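Local coordinates for F-actin-capping protein subunit alpha (Plasmodium berghei, PDB 7A0H) that probably caps the fast-growing barbed ends of actin filaments, blocking subunit exchange there without severing them, and forms an asymmetric homodimer, at residues Lys125-Ile130 with Ser249-Ile254; Phe233-Ser238 with Arg255-Asp260. All blocks are in the same frame, centred on the assembly; numbering follows the deposited sequence. Where two conformers were deposited one is given.

Contact 1: residues Lys125-Ile130 with Ser249-Ile254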
ATOM      1  N   LYS A 125     -10.673  -1.137  31.694  1.00 38.82           N
ATOM      2  CA  LYS A 125     -12.018  -0.815  31.247  1.00 43.40           C
ATOM      3  C   LYS A 125     -12.456   0.578  31.676  1.00 51.29           C
ATOM      4  O   LYS A 125     -13.107   1.298  30.897  1.00 54.08           O
ATOM      5  CB  LYS A 125     -13.002  -1.892  31.737  1.00 44.33           C
ATOM      6  CG  LYS A 125     -12.724  -3.243  30.841  1.00 42.07           C
ATOM      7  CD  LYS A 125     -13.679  -4.355  31.012  1.00 69.14           C
ATOM      8  CE  LYS A 125     -13.161  -5.593  30.271  1.00 70.08           C
ATOM      9  NZ  LYS A 125     -13.175  -5.462  28.773  1.00 55.39           N
ATOM     10  N   GLU A 126     -12.123   0.996  32.905  1.00 49.01           N
ATOM     11  CA  GLU A 126     -12.569   2.320  33.341  1.00 40.41           C
ATOM     12  C   GLU A 126     -11.934   3.377  32.465  1.00 35.25           C
ATOM     13  O   GLU A 126     -12.579   4.360  32.037  1.00 37.24           O
ATOM     14  CB  GLU A 126     -12.237   2.523  34.833  1.00 48.22           C
ATOM     15  CG  GLU A 126     -12.448   3.937  35.390  1.00 66.90           C
ATOM     16  CD  GLU A 126     -12.024   4.106  36.892  1.00 75.49           C
ATOM     17  OE1 GLU A 126     -10.820   3.883  37.244  1.00 55.36           O
ATOM     18  OE2 GLU A 126     -12.920   4.463  37.700  1.00 79.27           O
ATOM     19  N   TYR A 127     -10.670   3.150  32.132  1.00 34.29           N
ATOM     20  CA  TYR A 127      -9.914   4.103  31.371  1.00 42.40           C
ATOM     21  C   TYR A 127     -10.579   4.331  30.019  1.00 47.82           C
ATOM     22  O   TYR A 127     -10.779   5.482  29.582  1.00 50.00           O
ATOM     23  CB  TYR A 127      -8.506   3.545  31.241  1.00 33.82           C
ATOM     24  CG  TYR A 127      -7.713   4.235  30.143  1.00 45.15           C
ATOM     25  CD1 TYR A 127      -7.331   5.514  30.297  1.00 40.41           C
ATOM     26  CD2 TYR A 127      -7.358   3.569  28.900  1.00 47.34           C
ATOM     27  CE1 TYR A 127      -6.579   6.190  29.347  1.00 39.46           C
ATOM     28  CE2 TYR A 127      -6.603   4.191  27.965  1.00 35.64           C
ATOM     29  CZ  TYR A 127      -6.245   5.563  28.166  1.00 41.48           C
ATOM     30  OH  TYR A 127      -5.585   6.254  27.185  1.00 40.44           O
ATOM     31  N   VAL A 128     -10.932   3.241  29.334  1.00 43.09           N
ATOM     32  CA  VAL A 128     -11.602   3.352  28.037  1.00 39.96           C
ATOM     33  C   VAL A 128     -12.929   4.064  28.211  1.00 37.14           C
ATOM     34  O   VAL A 128     -13.317   4.927  27.423  1.00 51.41           O
ATOM     35  CB  VAL A 128     -11.801   1.924  27.448  1.00 46.78           C
ATOM     36  CG1 VAL A 128     -12.752   1.956  26.275  1.00 44.11           C
ATOM     37  CG2 VAL A 128     -10.455   1.346  27.112  1.00 40.80           C
ATOM     38  N   ASP A 129     -13.648   3.694  29.235  1.00 44.28           N
ATOM     39  CA  ASP A 129     -14.932   4.315  29.498  1.00 52.04           C
ATOM     40  C   ASP A 129     -14.791   5.811  29.692  1.00 51.72           C
ATOM     41  O   ASP A 129     -15.632   6.614  29.232  1.00 59.30           O
ATOM     42  CB  ASP A 129     -15.490   3.667  30.785  1.00 52.64           C
ATOM     43  CG  ASP A 129     -16.820   4.210  31.183  1.00 55.50           C
ATOM     44  OD1 ASP A 129     -17.690   4.358  30.301  1.00 72.39           O
ATOM     45  OD2 ASP A 129     -17.021   4.438  32.395  1.00 89.83           O
ATOM     46  N   ILE A 130     -13.757   6.221  30.415  1.00 43.98           N
ATOM     47  CA  ILE A 130     -13.676   7.648  30.701  1.00 53.70           C
ATOM     48  C   ILE A 130     -13.175   8.442  29.493  1.00 45.27           C
ATOM     49  O   ILE A 130     -13.618   9.558  29.264  1.00 47.46           O
ATOM     50  CB  ILE A 130     -12.778   7.877  31.924  1.00 46.35           C
ATOM     51  CG1 ILE A 130     -13.468   7.310  33.167  1.00 52.62           C
ATOM     52  CG2 ILE A 130     -12.527   9.361  32.155  1.00 50.09           C
ATOM     53  CD1 ILE A 130     -12.561   7.282  34.440  1.00 43.52           C
ATOM     54  N   SER A 249      -1.222   2.809  38.451  1.00 34.87           N
ATOM     55  CA  SER A 249       0.028   3.383  37.963  1.00 47.51           C
ATOM     56  C   SER A 249       0.302   2.988  36.515  1.00 34.96           C
ATOM     57  O   SER A 249       0.651   3.828  35.686  1.00 43.24           O
ATOM     58  CB  SER A 249       1.246   2.941  38.809  1.00 42.34           C
ATOM     59  OG  SER A 249       1.062   3.135  40.191  1.00 54.64           O
ATOM     60  N   ILE A 250       0.148   1.699  36.199  1.00 49.26           N
ATOM     61  CA  ILE A 250       0.263   1.250  34.808  1.00 41.26           C
ATOM     62  C   ILE A 250      -0.724   1.994  33.927  1.00 32.71           C
ATOM     63  O   ILE A 250      -0.363   2.570  32.898  1.00 35.52           O
ATOM     64  CB  ILE A 250       0.023  -0.266  34.717  1.00 46.18           C
ATOM     65  CG1 ILE A 250       1.163  -1.000  35.345  1.00 37.05           C
ATOM     66  CG2 ILE A 250      -0.050  -0.691  33.200  1.00 43.92           C
ATOM     67  CD1 ILE A 250       0.829  -2.407  35.532  1.00 49.45           C
ATOM     68  N   LEU A 251      -1.986   2.043  34.366  1.00 39.36           N
ATOM     69  CA  LEU A 251      -2.955   2.755  33.563  1.00 41.51           C
ATOM     70  C   LEU A 251      -2.622   4.240  33.421  1.00 48.14           C
ATOM     71  O   LEU A 251      -2.910   4.802  32.363  1.00 43.65           O
ATOM     72  CB  LEU A 251      -4.391   2.597  34.107  1.00 39.78           C
ATOM     73  CG  LEU A 251      -5.083   1.452  33.208  1.00 40.53           C
ATOM     74  CD1 LEU A 251      -5.106   1.787  31.686  1.00 45.13           C
ATOM     75  CD2 LEU A 251      -4.362   0.127  33.472  1.00 30.94           C
ATOM     76  N   SER A 252      -1.903   4.875  34.388  1.00 40.80           N
ATOM     77  CA  SER A 252      -1.606   6.319  34.195  1.00 37.87           C
ATOM     78  C   SER A 252      -0.589   6.527  33.081  1.00 33.92           C
ATOM     79  O   SER A 252      -0.691   7.478  32.300  1.00 41.68           O
ATOM     80  CB  SER A 252      -1.120   7.008  35.503  1.00 39.14           C
ATOM     81  OG  SER A 252      -0.570   8.300  35.203  1.00 53.57           O
ATOM     82  N   VAL A 253       0.385   5.635  32.970  1.00 40.06           N
ATOM     83  CA  VAL A 253       1.375   5.676  31.887  1.00 40.82           C
ATOM     84  C   VAL A 253       0.745   5.412  30.510  1.00 41.00           C
ATOM     85  O   VAL A 253       1.131   6.006  29.497  1.00 43.15           O
ATOM     86  CB  VAL A 253       2.439   4.608  32.159  1.00 38.66           C
ATOM     87  CG1 VAL A 253       3.386   4.568  30.970  1.00 42.60           C
ATOM     88  CG2 VAL A 253       3.217   4.880  33.425  1.00 50.57           C
ATOM     89  N   ILE A 254      -0.148   4.443  30.424  1.00 43.14           N
ATOM     90  CA  ILE A 254      -0.893   4.219  29.192  1.00 41.77           C
ATOM     91  C   ILE A 254      -1.677   5.467  28.820  1.00 42.76           C
ATOM     92  O   ILE A 254      -1.691   5.880  27.644  1.00 40.38           O
ATOM     93  CB  ILE A 254      -1.813   2.982  29.342  1.00 42.42           C
ATOM     94  CG1 ILE A 254      -0.975   1.695  29.309  1.00 36.46           C
ATOM     95  CG2 ILE A 254      -2.829   2.923  28.244  1.00 42.82           C
ATOM     96  CD1 ILE A 254      -1.728   0.536  29.910  1.00 34.81           C
TER

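Contact 2: residues Phe233-Ser238 with Arg255-Asp260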
ATOM      1  N   PHE A 233       6.985   2.498  23.333  1.00 44.92           N
ATOM      2  CA  PHE A 233       7.238   3.124  24.634  1.00 51.44           C
ATOM      3  C   PHE A 233       7.873   2.133  25.613  1.00 50.19           C
ATOM      4  O   PHE A 233       7.459   0.950  25.646  1.00 49.40           O
ATOM      5  CB  PHE A 233       5.918   3.612  25.285  1.00 42.35           C
ATOM      6  CG  PHE A 233       5.131   4.560  24.442  1.00 56.23           C
ATOM      7  CD1 PHE A 233       5.425   5.913  24.428  1.00 52.25           C
ATOM      8  CD2 PHE A 233       4.105   4.105  23.629  1.00 56.65           C
ATOM      9  CE1 PHE A 233       4.724   6.765  23.641  1.00 58.70           C
ATOM     10  CE2 PHE A 233       3.380   5.027  22.844  1.00 51.40           C
ATOM     11  CZ  PHE A 233       3.682   6.299  22.856  1.00 51.43           C
ATOM     12  N   GLU A 234       8.791   2.637  26.472  1.00 48.12           N
ATOM     13  CA  GLU A 234       9.435   1.856  27.537  1.00 55.38           C
ATOM     14  C   GLU A 234       9.626   2.725  28.794  1.00 57.72           C
ATOM     15  O   GLU A 234      10.519   3.571  28.843  1.00 49.85           O
ATOM     16  CB  GLU A 234      10.771   1.282  27.066  1.00 42.29           C
ATOM     17  CG  GLU A 234      11.520   0.488  28.187  1.00 63.66           C
ATOM     18  CD  GLU A 234      12.714  -0.311  27.665  1.00 75.92           C
ATOM     19  OE1 GLU A 234      12.741  -0.665  26.473  1.00104.05           O
ATOM     20  OE2 GLU A 234      13.635  -0.586  28.445  1.00 93.77           O
ATOM     21  N   LYS A 235       8.777   2.510  29.810  1.00 50.13           N
ATOM     22  CA  LYS A 235       8.716   3.389  30.975  1.00 62.77           C
ATOM     23  C   LYS A 235       9.027   2.646  32.275  1.00 52.87           C
ATOM     24  O   LYS A 235       8.512   1.543  32.525  1.00 56.44           O
ATOM     25  CB  LYS A 235       7.288   4.022  31.089  1.00 53.06           C
ATOM     26  CG  LYS A 235       6.796   4.779  29.813  1.00 62.20           C
ATOM     27  CD  LYS A 235       7.658   6.000  29.535  1.00 68.92           C
ATOM     28  CE  LYS A 235       6.958   6.950  28.619  1.00 75.09           C
ATOM     29  NZ  LYS A 235       7.824   8.118  28.268  1.00 73.15           N
ATOM     30  N   ARG A 236       9.812   3.281  33.130  1.00 53.21           N
ATOM     31  CA  ARG A 236      10.016   2.841  34.522  1.00 55.06           C
ATOM     32  C   ARG A 236       8.935   3.460  35.402  1.00 45.12           C
ATOM     33  O   ARG A 236       8.688   4.663  35.344  1.00 48.95           O
ATOM     34  CB  ARG A 236      11.386   3.260  35.066  1.00 53.28           C
ATOM     35  CG  ARG A 236      12.567   2.420  34.546  1.00 77.54           C
ATOM     36  CD  ARG A 236      13.995   2.923  34.932  1.00114.12           C
ATOM     37  NE  ARG A 236      15.024   1.904  34.618  1.00104.07           N
ATOM     38  CZ  ARG A 236      15.951   1.947  33.636  1.00118.25           C
ATOM     39  NH1 ARG A 236      16.084   2.966  32.785  1.00126.33           N
ATOM     40  NH2 ARG A 236      16.785   0.924  33.515  1.00121.04           N
ATOM     41  N   VAL A 237       8.285   2.633  36.174  1.00 42.80           N
ATOM     42  CA  VAL A 237       7.169   3.029  36.997  1.00 48.38           C
ATOM     43  C   VAL A 237       7.448   2.575  38.441  1.00 52.01           C
ATOM     44  O   VAL A 237       7.866   1.433  38.669  1.00 48.61           O
ATOM     45  CB  VAL A 237       5.886   2.385  36.461  1.00 52.69           C
ATOM     46  CG1 VAL A 237       4.634   2.888  37.247  1.00 47.53           C
ATOM     47  CG2 VAL A 237       5.814   2.656  34.974  1.00 51.70           C
ATOM     48  N   SER A 238       7.146   3.441  39.410  1.00 45.81           N
ATOM     49  CA  SER A 238       7.279   3.097  40.837  1.00 49.57           C
ATOM     50  C   SER A 238       5.970   2.532  41.372  1.00 40.04           C
ATOM     51  O   SER A 238       4.904   3.115  41.162  1.00 45.95           O
ATOM     52  CB  SER A 238       7.677   4.342  41.650  1.00 42.55           C
ATOM     53  OG  SER A 238       9.029   4.746  41.363  1.00 44.23           O
ATOM     54  N   ARG A 255      -2.338   6.101  29.817  1.00 40.70           N
ATOM     55  CA  ARG A 255      -3.086   7.336  29.541  1.00 39.59           C
ATOM     56  C   ARG A 255      -2.181   8.391  28.888  1.00 45.33           C
ATOM     57  O   ARG A 255      -2.531   9.019  27.881  1.00 44.57           O
ATOM     58  CB  ARG A 255      -3.727   7.874  30.839  1.00 50.13           C
ATOM     59  CG  ARG A 255      -4.368   9.280  30.713  1.00 38.33           C
ATOM     60  CD  ARG A 255      -5.162   9.702  31.981  1.00 46.78           C
ATOM     61  NE  ARG A 255      -4.317   9.617  33.186  1.00 45.25           N
ATOM     62  CZ  ARG A 255      -4.786   9.487  34.408  1.00 49.04           C
ATOM     63  NH1 ARG A 255      -6.126   9.472  34.608  1.00 48.36           N
ATOM     64  NH2 ARG A 255      -3.921   9.379  35.402  1.00 46.12           N
ATOM     65  N   GLU A 256      -0.966   8.517  29.393  1.00 42.09           N
ATOM     66  CA  GLU A 256      -0.048   9.533  28.891  1.00 46.16           C
ATOM     67  C   GLU A 256       0.534   9.151  27.543  1.00 47.31           C
ATOM     68  O   GLU A 256       0.739  10.012  26.667  1.00 49.94           O
ATOM     69  CB  GLU A 256       1.085   9.683  29.911  1.00 47.07           C
ATOM     70  CG  GLU A 256       1.969  10.870  29.709  1.00 82.85           C
ATOM     71  CD  GLU A 256       3.367  10.697  30.329  1.00 92.82           C
ATOM     72  OE1 GLU A 256       3.678   9.586  30.847  1.00 99.11           O
ATOM     73  OE2 GLU A 256       4.169  11.670  30.231  1.00108.22           O
ATOM     74  N   CYS A 257       0.952   7.902  27.400  1.00 44.24           N
ATOM     75  CA  CYS A 257       1.479   7.479  26.081  1.00 49.80           C
ATOM     76  C   CYS A 257       0.428   7.611  24.972  1.00 45.58           C
ATOM     77  O   CYS A 257       0.744   8.059  23.855  1.00 44.82           O
ATOM     78  CB  CYS A 257       2.018   6.074  26.238  1.00 44.73           C
ATOM     79  SG  CYS A 257       3.513   6.034  27.314  1.00 50.64           S
ATOM     80  N   GLU A 258      -0.845   7.400  25.276  1.00 45.40           N
ATOM     81  CA  GLU A 258      -1.842   7.521  24.213  1.00 43.83           C
ATOM     82  C   GLU A 258      -2.057   8.979  23.891  1.00 49.18           C
ATOM     83  O   GLU A 258      -2.240   9.356  22.727  1.00 44.47           O
ATOM     84  CB  GLU A 258      -3.124   6.795  24.619  1.00 39.00           C
ATOM     85  CG  GLU A 258      -2.907   5.146  24.661  1.00 38.60           C
ATOM     86  CD  GLU A 258      -4.198   4.352  24.641  1.00 44.46           C
ATOM     87  OE1 GLU A 258      -5.249   4.938  24.895  1.00 45.70           O
ATOM     88  OE2 GLU A 258      -4.190   3.150  24.440  1.00 43.89           O
ATOM     89  N   ASN A 259      -1.998   9.822  24.920  1.00 42.94           N
ATOM     90  CA  ASN A 259      -2.006  11.271  24.707  1.00 44.51           C
ATOM     91  C   ASN A 259      -0.826  11.701  23.840  1.00 41.10           C
ATOM     92  O   ASN A 259      -0.951  12.599  23.023  1.00 46.16           O
ATOM     93  CB  ASN A 259      -1.895  12.020  26.081  1.00 54.18           C
ATOM     94  CG  ASN A 259      -3.242  12.209  26.770  1.00 57.98           C
ATOM     95  OD1 ASN A 259      -4.252  12.395  26.089  1.00 58.73           O
ATOM     96  ND2 ASN A 259      -3.257  12.184  28.141  1.00 57.88           N
ATOM     97  N   ASP A 260       0.342  11.094  24.038  0.56 44.71           N
ATOM     98  CA  ASP A 260       1.525  11.490  23.262  0.56 50.08           C
ATOM     99  C   ASP A 260       1.361  11.142  21.776  0.56 50.51           C
ATOM    100  O   ASP A 260       1.821  11.902  20.909  0.56 46.32           O
ATOM    101  CB  ASP A 260       2.758  10.841  23.924  0.56 46.40           C
ATOM    102  CG  ASP A 260       4.106  11.209  23.241  0.56 58.79           C
ATOM    103  OD1 ASP A 260       4.341  12.392  22.841  0.56 61.74           O
ATOM    104  OD2 ASP A 260       4.974  10.280  23.154  0.56 55.96           O
TER

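Contact 1: residues Lys125-Ile130 with Ser249-Ile254
Tyr127 and Leu251 mark the closest approach of two helical turns, their CA atoms 7.4 Å apart; residues 125-130 belong to the helix 112-131 and residues 249-254 to the long helix 243-266. No hydrogen bond joins the segments, and the backbones are kept apart by one layer of buried side chains: Tyr127 from the first helix, Leu251 and Ile254, one turn apart, from the second. The tyrosine ring lies obliquely to both aliphatic partners and spans them lengthwise. At its root, CD1 of Leu251 packs against CB of Tyr127 at 3.9 Å and is equally close to CG; farther along, CE2 of Tyr127 rests against the CG2 methyl of Ile254 at 4.0 Å. The leucine and isoleucine thus meet successive parts of a single side chain. With CG of Tyr127 anti to the backbone N (chi1 164°), the ring slants across the turn of residues 249-254, advancing toward its C-terminal end, from Leu251 to Ile254. In the capping-protein fold both helices lie on the antiparallel five-stranded sheet formed by residues 154-238, and this contact joins the two helices where they lie on that sheet: Tyr127 also touches Ile177, and Leu251 touches Leu175, both on the strand 170-183. The phenol oxygen ends near the backbone of Ile254, but OH of Tyr127 stands 3.9 Å from O of Ile254, and its polar partner is instead the carboxylate of Glu258, one turn onward. That hydrogen bond satisfies a buried hydroxyl and fixes the far end of the ring, while Leu251 packs at the near end. One turn on in the same helix, Tyr131 meets the Tyr127 ring with the planes at about 45°; from outside the pair, Leu286 of the second subunit packs on Tyr127.

Contact 2: residues Phe233-Ser238 with Arg255-Asp260
Cys257 meets Phe233 through both CB and sulfur, over one face of the phenylalanine ring. Its CB sits 3.6 Å from the ring centroid and only 3° off the normal, a CH-pi contact; SG is displaced toward the CG-CD1 side, 3.8 Å from the centroid of the Phe233 ring, and makes a sulfur-aromatic contact. With SG beside its own backbone N (chi1 -68°), the thiol leans toward the strand, where CE of Lys235 also packs on SG of Cys257 at 3.8 Å.

Polar groups border this apolar centre. In one of two modelled conformers, the Asp260 carboxylate reaches the ring edge, OD2 lying in the ring plane 3.6 Å from CE1 of Phe233; there OD2 is also salt-bridged to Lys231, earlier on the strand that carries Phe233. NZ of Lys235 stays 5.1 Å from OE1 of Glu256, too far for contact, though the opposite charges may attract.

Trp196, from the strand 187-200, also packs on Cys257. Strand 233-238 and helix 255-260 run roughly antiparallel (145°), their axes approaching to 10.6 Å: the helix-on-sheet layer of the capping-protein fold, here over the strand that is outermost in the sheet within this chain.

How the contacts relate
After the N-terminal helices and a small antiparallel sheet, the chain enters the helix 112-131, which supplies residues 125-130, then builds the five-stranded sheet and ends its last strand with residues 233-238, before turning into the helix 243-266. Residues 249-254 of that helix return to the helix 112-131, closing a loop of 118 residues, mostly strand, in contact 1; residues 255-260 return to the last strand across just 16 residues in contact 2. The segments alternate, so the two loops cross. Side by side on one helix, the contacts join it to a neighbouring helix and to the sheet. They also meet directly, as CG1 of Val253 packs 3.6 Å from CG of Lys235.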